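Local coordinates for VWFA domain-containing protein (Alicyclobacillus acidocaldarius subsp. acidocaldarius, PDB 3RAG), which is of unknown function but has a von Willebrand factor type A fold with a bound sodium ion, consistent with metal-dependent binding of a partner, at residues Met4-Gln12 with Thr87-Val98; His35-Ile46 with Ile63-Val74. One frame throughout, in Å; residues are numbered along the deposited sequence.

Both contacts build one flank of the mixed sheet of the von Willebrand factor A-type fold. Along the chain the segments run 4-12, 35-46, 63-74, 87-98, so contact 2 falls wholly between the two halves of contact 1. Their centres lie 15 Å apart. Contact 1 lays helix 79-106 against the N-terminal end of strand 10-17; contact 2 pairs the neighbouring strand 40-46 with the outermost strand 71-74, whose chain leads on into that helix. R11 O and V40 N, 3.0 Å apart in a probable hydrogen bond, link the contacts. Together they form the sheet's edge and part of one covering layer, whereas the sodium ion, bound at D18, S144 and S146, lies past the C-terminal end of strand 10-17.

Contact 1 of 2, residues Met4-Gln12 with Thr87-Val98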
# COMPACT_ATOMS: atom_id res chain seq x y z
N MSE A 4 -21.77 -1.26 -7.91
CA MSE A 4 -20.44 -1.65 -8.36
C MSE A 4 -19.36 -0.82 -7.65
O MSE A 4 -18.25 -1.30 -7.43
CB MSE A 4 -20.34 -1.55 -9.87
CG MSE A 4 -19.74 -0.28 -10.38
SE MSE A 4 -18.76 -0.75 -11.79
CE MSE A 4 -18.17 -2.33 -11.18
N THR A 5 -19.70 0.41 -7.29
CA THR A 5 -18.80 1.26 -6.52
C THR A 5 -18.63 0.71 -5.11
O THR A 5 -17.51 0.66 -4.56
CB THR A 5 -19.36 2.70 -6.46
OG1 THR A 5 -19.51 3.20 -7.80
CG2 THR A 5 -18.44 3.61 -5.64
N ARG A 6 -19.74 0.28 -4.53
CA ARG A 6 -19.71 -0.25 -3.17
C ARG A 6 -18.94 -1.56 -3.14
O ARG A 6 -18.27 -1.88 -2.16
CB ARG A 6 -21.14 -0.43 -2.62
CG ARG A 6 -21.91 0.89 -2.45
CD ARG A 6 -23.17 0.71 -1.59
NE ARG A 6 -23.82 1.99 -1.28
CZ ARG A 6 -24.73 2.17 -0.32
NH1 ARG A 6 -25.10 1.15 0.45
NH2 ARG A 6 -25.26 3.37 -0.11
N GLU A 7 -19.00 -2.30 -4.23
CA GLU A 7 -18.36 -3.61 -4.29
C GLU A 7 -16.88 -3.53 -4.64
O GLU A 7 -16.12 -4.45 -4.37
CB GLU A 7 -19.10 -4.49 -5.30
CG GLU A 7 -18.79 -5.97 -5.22
CD GLU A 7 -19.80 -6.81 -6.01
OE1 GLU A 7 -20.84 -6.26 -6.42
OE2 GLU A 7 -19.55 -8.03 -6.22
N ALA A 8 -16.46 -2.43 -5.27
CA ALA A 8 -15.10 -2.36 -5.82
C ALA A 8 -14.09 -1.75 -4.84
O ALA A 8 -13.13 -1.11 -5.25
CB ALA A 8 -15.09 -1.60 -7.17
N THR A 9 -14.30 -1.98 -3.54
CA THR A 9 -13.39 -1.46 -2.51
C THR A 9 -11.94 -1.82 -2.81
O THR A 9 -11.64 -2.96 -3.17
CB THR A 9 -13.78 -2.00 -1.11
OG1 THR A 9 -15.08 -1.51 -0.79
CG2 THR A 9 -12.76 -1.55 -0.04
N ILE A 10 -11.05 -0.84 -2.69
CA ILE A 10 -9.64 -1.06 -3.00
C ILE A 10 -8.90 -1.38 -1.69
O ILE A 10 -9.16 -0.75 -0.67
CB ILE A 10 -9.03 0.18 -3.68
CG1 ILE A 10 -9.67 0.38 -5.06
CG2 ILE A 10 -7.51 0.04 -3.82
CD1 ILE A 10 -9.19 -0.61 -6.14
N ARG A 11 -8.02 -2.38 -1.73
CA ARG A 11 -7.28 -2.81 -0.54
C ARG A 11 -5.79 -2.89 -0.86
O ARG A 11 -5.38 -3.65 -1.74
CB ARG A 11 -7.77 -4.18 -0.11
CG ARG A 11 -9.23 -4.17 0.31
CD ARG A 11 -9.73 -5.56 0.71
NE ARG A 11 -11.11 -5.47 1.19
CZ ARG A 11 -12.16 -5.63 0.39
NH1 ARG A 11 -11.97 -5.92 -0.88
NH2 ARG A 11 -13.39 -5.51 0.87
N GLN A 12 -4.98 -2.10 -0.16
CA GLN A 12 -3.58 -2.02 -0.52
C GLN A 12 -2.72 -2.04 0.72
O GLN A 12 -3.13 -1.57 1.78
CB GLN A 12 -3.27 -0.74 -1.30
CG GLN A 12 -3.84 -0.76 -2.74
CD GLN A 12 -3.38 0.44 -3.55
OE1 GLN A 12 -2.61 1.28 -3.07
NE2 GLN A 12 -3.86 0.52 -4.79
N THR A 87 -0.08 4.80 -5.41
CA THR A 87 -1.38 4.41 -4.86
C THR A 87 -2.44 4.67 -5.93
O THR A 87 -3.24 3.80 -6.25
CB THR A 87 -1.69 5.17 -3.56
OG1 THR A 87 -0.70 4.85 -2.59
CG2 THR A 87 -3.07 4.79 -2.99
N HIS A 88 -2.40 5.87 -6.50
CA HIS A 88 -3.35 6.17 -7.59
C HIS A 88 -3.18 5.31 -8.85
O HIS A 88 -4.17 4.82 -9.42
CB HIS A 88 -3.35 7.67 -7.91
CG HIS A 88 -4.06 8.50 -6.88
ND1 HIS A 88 -5.43 8.47 -6.73
CD2 HIS A 88 -3.59 9.36 -5.94
CE1 HIS A 88 -5.77 9.28 -5.74
NE2 HIS A 88 -4.68 9.83 -5.25
N GLN A 89 -1.94 5.10 -9.29
CA GLN A 89 -1.76 4.33 -10.50
C GLN A 89 -2.18 2.86 -10.34
O GLN A 89 -2.80 2.30 -11.23
CB GLN A 89 -0.32 4.48 -11.02
CG GLN A 89 -0.04 3.82 -12.31
CD GLN A 89 1.34 4.20 -12.85
OE1 GLN A 89 1.90 5.23 -12.46
NE2 GLN A 89 1.88 3.37 -13.73
N THR A 90 -1.85 2.24 -9.20
CA THR A 90 -2.28 0.85 -8.99
C THR A 90 -3.80 0.75 -8.74
O THR A 90 -4.43 -0.21 -9.20
CB THR A 90 -1.47 0.13 -7.83
OG1 THR A 90 -1.59 0.88 -6.61
CG2 THR A 90 0.02 -0.01 -8.20
N MSE A 91 -4.39 1.72 -8.05
CA MSE A 91 -5.86 1.78 -7.89
C MSE A 91 -6.51 1.86 -9.28
O MSE A 91 -7.45 1.13 -9.60
CB MSE A 91 -6.30 2.95 -6.97
CG MSE A 91 -7.84 3.19 -6.83
SE MSE A 91 -8.38 4.08 -5.31
CE MSE A 91 -6.73 4.67 -4.86
N GLN A 92 -5.96 2.72 -10.12
CA GLN A 92 -6.49 2.85 -11.48
C GLN A 92 -6.42 1.54 -12.26
O GLN A 92 -7.39 1.13 -12.87
CB GLN A 92 -5.79 3.96 -12.25
CG GLN A 92 -6.35 4.11 -13.67
CD GLN A 92 -5.64 5.17 -14.50
OE1 GLN A 92 -4.47 5.49 -14.26
NE2 GLN A 92 -6.35 5.70 -15.49
N MSE A 93 -5.26 0.87 -12.23
CA MSE A 93 -5.14 -0.41 -12.92
C MSE A 93 -6.10 -1.48 -12.40
O MSE A 93 -6.70 -2.24 -13.18
CB MSE A 93 -3.67 -0.91 -12.90
CG MSE A 93 -2.78 -0.11 -13.86
SE MSE A 93 -1.02 -0.59 -13.90
CE MSE A 93 -0.45 -0.05 -12.31
N THR A 94 -6.25 -1.56 -11.08
CA THR A 94 -7.15 -2.54 -10.49
C THR A 94 -8.60 -2.26 -10.93
O THR A 94 -9.34 -3.18 -11.29
CB THR A 94 -7.05 -2.51 -8.95
OG1 THR A 94 -5.72 -2.93 -8.56
CG2 THR A 94 -8.07 -3.46 -8.33
N LEU A 95 -8.99 -1.00 -10.88
CA LEU A 95 -10.36 -0.64 -11.25
C LEU A 95 -10.64 -0.84 -12.75
O LEU A 95 -11.76 -1.19 -13.15
CB LEU A 95 -10.67 0.80 -10.81
CG LEU A 95 -10.72 0.95 -9.29
CD1 LEU A 95 -10.78 2.43 -8.95
CD2 LEU A 95 -11.93 0.21 -8.71
N GLN A 96 -9.62 -0.63 -13.58
CA GLN A 96 -9.77 -0.90 -15.01
C GLN A 96 -10.06 -2.38 -15.22
O GLN A 96 -10.88 -2.74 -16.05
CB GLN A 96 -8.52 -0.48 -15.79
CG GLN A 96 -8.35 1.02 -15.88
CD GLN A 96 -7.04 1.46 -16.52
OE1 GLN A 96 -6.96 2.53 -17.10
NE2 GLN A 96 -5.99 0.64 -16.38
N GLN A 97 -9.40 -3.23 -14.44
CA GLN A 97 -9.62 -4.66 -14.54
C GLN A 97 -11.02 -5.01 -14.08
O GLN A 97 -11.69 -5.83 -14.69
CB GLN A 97 -8.58 -5.45 -13.70
CG GLN A 97 -7.12 -5.12 -14.03
CD GLN A 97 -6.10 -5.66 -13.00
OE1 GLN A 97 -6.38 -5.76 -11.79
NE2 GLN A 97 -4.91 -6.00 -13.48
N VAL A 98 -11.45 -4.40 -12.98
CA VAL A 98 -12.80 -4.63 -12.47
C VAL A 98 -13.85 -4.28 -13.51
O VAL A 98 -14.80 -5.03 -13.75
CB VAL A 98 -13.07 -3.83 -11.17
CG1 VAL A 98 -14.56 -3.86 -10.82
CG2 VAL A 98 -12.23 -4.39 -10.02
O HOH W 1 -0.23 1.98 -2.01
O HOH W 2 -5.39 -1.75 -5.99
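I10 presses its side chain onto T94, L95 and M91, where helix 79-106 packs on strand 10-17 in the three-layer, Rossmann-like vWA fold. The strand segment runs at 135° to the helix segment, and the contact runs from a polar end at Q12 through I10 and A8 to M4. I10 is the main bump. Its CD1 drops into the hollow between T94 CG2 and L95 CG, 3.8 Å from each, meeting T94 tip to tip, while I10 CG1 lies against CG of the selenomethionine M91 at 3.8 Å. Having CG1 beside the backbone N and CG2 opposite that N (chi1 -67°) sends the longer branch toward the helix. Farther back, the small A8 makes room: L95 CD2 lies 4.0 Å from A8 CB, with V98 CG1 on the same methyl. The bent chain of selenomethionine M4 then slides past V98 in the opposite direction, its CE 3.9 Å from V98 CG1. Beyond I10, Q12 runs out extended and places its amide beside the helix backbone, NE2 lying 2.9 Å from T90 OG1, a hydroxyl hydrogen-bonded to M86 O. Two waters grip this amide. One donates to Q12 OE1 and to T87 OG1, whose hydroxyl is also bonded to A83 O; the other accepts from Q12 NE2 and bonds T94 OG1. A leucine in place of Q12 would probably leave both waters without their strand-side partner and set an apolar branch against the T90 hydroxyl. The water shared with T87 lies 2.7 Å from Q12 OE1, and the one shared with T94 lies 3.0 Å from Q12 NE2.

Contact 2 of 2, residues His35-Ile46 with Ile63-Val74; sequences HRHGIVVNVIGI and IADAGGGMCRIV
The beta-alpha-beta unit of strand 40-46, helix 58-66 and strand 71-74 closes here, as V43 and G45 bond in parallel register to M70, R72 and V74. V43 N donates to M70 O at 2.9 Å, and R72 N returns to V43 O at 3.1 Å; G45 N to R72 O and V74 N to G45 O carry the ladder on. Ahead of the bridged pairs, V41 N reaches G67 O at 2.9 Å, tying the strand to the residue that follows helix 58-66. That helix lies over the face bearing V41 and V43: I63 CG2 is wedged between them, 3.8 Å from V41 CG1 and 3.5 Å from V43 CG2, and the I63 and V43 side chains cross at about a right angle. On the other face I44 CG2 rests on V74 CG2. The helix ends in a Schellman motif at G68, whose CA lies 3.9 Å from the centroid of the H35 ring, over its face, in a CH-pi contact. H35 swings its CG anti to the backbone N (chi1 -164°), and ND1 donates to I39 O at 2.9 Å in the ring plane, fixing the ring's rotation. A CB on G67 would collide with V41, and one on G68 with the ring. Two parallel strands joined through a helix packed on one face form the classic crossover of alpha/beta Rossmann-like folds, vWA domains among them.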
# COMPACT_ATOMS: atom_id res chain seq x y z
N HIS A 35 -2.18 -11.12 -2.08
CA HIS A 35 -2.75 -10.88 -3.40
C HIS A 35 -3.87 -11.86 -3.76
O HIS A 35 -4.76 -11.51 -4.53
CB HIS A 35 -1.65 -10.86 -4.47
CG HIS A 35 -2.10 -10.27 -5.78
ND1 HIS A 35 -2.64 -9.01 -5.87
CD2 HIS A 35 -2.09 -10.77 -7.04
CE1 HIS A 35 -2.93 -8.74 -7.13
NE2 HIS A 35 -2.61 -9.80 -7.86
N ARG A 36 -3.84 -13.07 -3.20
CA ARG A 36 -4.93 -14.02 -3.45
C ARG A 36 -6.26 -13.45 -2.95
O ARG A 36 -7.33 -13.85 -3.41
CB ARG A 36 -4.65 -15.37 -2.80
CG ARG A 36 -3.51 -16.17 -3.40
CD ARG A 36 -3.59 -17.63 -2.99
NE ARG A 36 -2.35 -18.11 -2.39
CZ ARG A 36 -2.11 -18.18 -1.09
NH1 ARG A 36 -3.04 -17.79 -0.22
NH2 ARG A 36 -0.94 -18.62 -0.64
N HIS A 37 -6.19 -12.52 -2.00
CA HIS A 37 -7.40 -11.88 -1.47
C HIS A 37 -7.75 -10.61 -2.21
O HIS A 37 -8.68 -9.90 -1.81
CB HIS A 37 -7.24 -11.55 0.01
CG HIS A 37 -7.10 -12.76 0.88
ND1 HIS A 37 -8.18 -13.50 1.30
CD2 HIS A 37 -6.00 -13.36 1.40
CE1 HIS A 37 -7.75 -14.51 2.04
NE2 HIS A 37 -6.44 -14.45 2.12
N GLY A 38 -7.01 -10.31 -3.27
CA GLY A 38 -7.25 -9.09 -4.02
C GLY A 38 -6.49 -7.87 -3.49
O GLY A 38 -6.58 -6.78 -4.06
N ILE A 39 -5.71 -8.06 -2.44
CA ILE A 39 -4.91 -6.95 -1.90
C ILE A 39 -3.74 -6.69 -2.83
O ILE A 39 -3.11 -7.64 -3.31
CB ILE A 39 -4.39 -7.32 -0.50
CG1 ILE A 39 -5.58 -7.52 0.44
CG2 ILE A 39 -3.43 -6.24 0.07
CD1 ILE A 39 -5.25 -8.32 1.71
N VAL A 40 -3.42 -5.43 -3.08
CA VAL A 40 -2.26 -5.11 -3.91
C VAL A 40 -1.16 -4.62 -2.96
O VAL A 40 -1.45 -3.80 -2.07
CB VAL A 40 -2.59 -4.00 -4.94
CG1 VAL A 40 -1.29 -3.36 -5.48
CG2 VAL A 40 -3.46 -4.58 -6.09
N VAL A 41 0.07 -5.11 -3.14
CA VAL A 41 1.17 -4.72 -2.26
C VAL A 41 2.15 -3.89 -3.07
O VAL A 41 2.68 -4.36 -4.09
CB VAL A 41 1.91 -5.94 -1.65
CG1 VAL A 41 2.99 -5.50 -0.64
CG2 VAL A 41 0.92 -6.89 -0.98
N ASN A 42 2.37 -2.65 -2.64
CA ASN A 42 3.32 -1.73 -3.26
C ASN A 42 4.53 -1.54 -2.34
O ASN A 42 4.39 -1.66 -1.11
CB ASN A 42 2.67 -0.35 -3.46
CG ASN A 42 1.55 -0.37 -4.50
OD1 ASN A 42 0.51 0.31 -4.36
ND2 ASN A 42 1.75 -1.13 -5.53
N VAL A 43 5.70 -1.31 -2.90
CA VAL A 43 6.90 -1.14 -2.07
C VAL A 43 7.68 0.09 -2.51
O VAL A 43 7.99 0.26 -3.70
CB VAL A 43 7.84 -2.36 -2.19
CG1 VAL A 43 9.03 -2.21 -1.18
CG2 VAL A 43 7.07 -3.67 -1.95
N ILE A 44 8.00 0.94 -1.55
CA ILE A 44 8.95 2.02 -1.78
C ILE A 44 10.25 1.69 -1.08
O ILE A 44 10.29 1.52 0.15
CB ILE A 44 8.41 3.36 -1.25
CG1 ILE A 44 7.19 3.80 -2.07
CG2 ILE A 44 9.52 4.43 -1.26
CD1 ILE A 44 6.46 5.06 -1.53
N GLY A 45 11.33 1.60 -1.86
CA GLY A 45 12.67 1.43 -1.30
C GLY A 45 13.31 2.81 -1.22
O GLY A 45 13.09 3.65 -2.08
N ILE A 46 14.09 3.06 -0.17
CA ILE A 46 14.66 4.38 0.03
C ILE A 46 16.14 4.40 -0.31
O ILE A 46 16.92 3.57 0.18
CB ILE A 46 14.47 4.85 1.50
CG1 ILE A 46 12.99 4.82 1.92
CG2 ILE A 46 15.04 6.27 1.67
CD1 ILE A 46 12.78 5.06 3.44
N ILE A 63 8.62 -8.66 -4.06
CA ILE A 63 7.42 -8.45 -3.24
C ILE A 63 6.34 -7.77 -4.06
O ILE A 63 5.18 -8.18 -4.07
CB ILE A 63 7.72 -7.57 -1.99
CG1 ILE A 63 8.57 -8.37 -0.98
CG2 ILE A 63 6.43 -7.06 -1.32
CD1 ILE A 63 9.14 -7.46 0.16
N ALA A 64 6.71 -6.70 -4.76
CA ALA A 64 5.72 -5.99 -5.56
C ALA A 64 5.18 -6.89 -6.69
O ALA A 64 3.97 -6.91 -6.96
CB ALA A 64 6.29 -4.69 -6.10
N ASP A 65 6.06 -7.66 -7.31
CA ASP A 65 5.63 -8.56 -8.37
C ASP A 65 4.60 -9.55 -7.83
O ASP A 65 3.51 -9.70 -8.39
CB ASP A 65 6.83 -9.31 -8.93
CG ASP A 65 6.44 -10.26 -10.07
OD1 ASP A 65 5.85 -9.77 -11.04
OD2 ASP A 65 6.72 -11.47 -9.96
N ALA A 66 4.93 -10.22 -6.73
CA ALA A 66 4.03 -11.22 -6.16
C ALA A 66 2.76 -10.62 -5.58
O ALA A 66 1.71 -11.29 -5.52
CB ALA A 66 4.74 -12.02 -5.09
N GLY A 67 2.84 -9.37 -5.11
CA GLY A 67 1.67 -8.71 -4.55
C GLY A 67 0.86 -7.92 -5.55
O GLY A 67 -0.05 -7.17 -5.18
N GLY A 68 1.20 -8.07 -6.84
CA GLY A 68 0.45 -7.44 -7.91
C GLY A 68 0.56 -5.92 -7.93
O GLY A 68 -0.31 -5.24 -8.47
N GLY A 69 1.64 -5.39 -7.35
CA GLY A 69 1.78 -3.94 -7.24
C GLY A 69 3.05 -3.40 -7.90
O GLY A 69 3.59 -3.99 -8.84
N MSE A 70 3.51 -2.25 -7.40
CA MSE A 70 4.63 -1.53 -8.01
C MSE A 70 5.75 -1.40 -7.01
O MSE A 70 5.50 -1.33 -5.81
CB MSE A 70 4.18 -0.11 -8.42
CG MSE A 70 3.31 -0.03 -9.67
SE MSE A 70 2.80 1.67 -10.07
CE MSE A 70 4.04 2.63 -9.32
N CYS A 71 6.98 -1.34 -7.51
CA CYS A 71 8.14 -1.01 -6.68
C CYS A 71 8.80 0.23 -7.26
O CYS A 71 9.08 0.30 -8.47
CB CYS A 71 9.15 -2.17 -6.65
SG CYS A 71 10.69 -1.75 -5.80
N ARG A 72 9.07 1.21 -6.40
CA ARG A 72 9.85 2.37 -6.81
C ARG A 72 10.92 2.59 -5.75
O ARG A 72 10.72 2.28 -4.58
CB ARG A 72 8.96 3.62 -6.93
CG ARG A 72 7.98 3.56 -8.11
CD ARG A 72 8.71 3.51 -9.46
NE ARG A 72 7.75 3.48 -10.57
CZ ARG A 72 7.27 2.37 -11.14
NH1 ARG A 72 6.41 2.46 -12.15
NH2 ARG A 72 7.65 1.17 -10.72
N ILE A 73 12.05 3.15 -6.18
CA ILE A 73 13.21 3.33 -5.33
C ILE A 73 13.58 4.81 -5.39
O ILE A 73 13.89 5.33 -6.45
CB ILE A 73 14.36 2.43 -5.79
CG1 ILE A 73 13.94 0.95 -5.65
CG2 ILE A 73 15.64 2.70 -4.97
CD1 ILE A 73 14.88 -0.05 -6.36
N VAL A 74 13.51 5.52 -4.26
CA VAL A 74 13.56 6.99 -4.35
C VAL A 74 14.32 7.59 -3.19
O VAL A 74 14.48 6.96 -2.16
CB VAL A 74 12.14 7.64 -4.42
CG1 VAL A 74 11.37 7.14 -5.66
CG2 VAL A 74 11.32 7.38 -3.15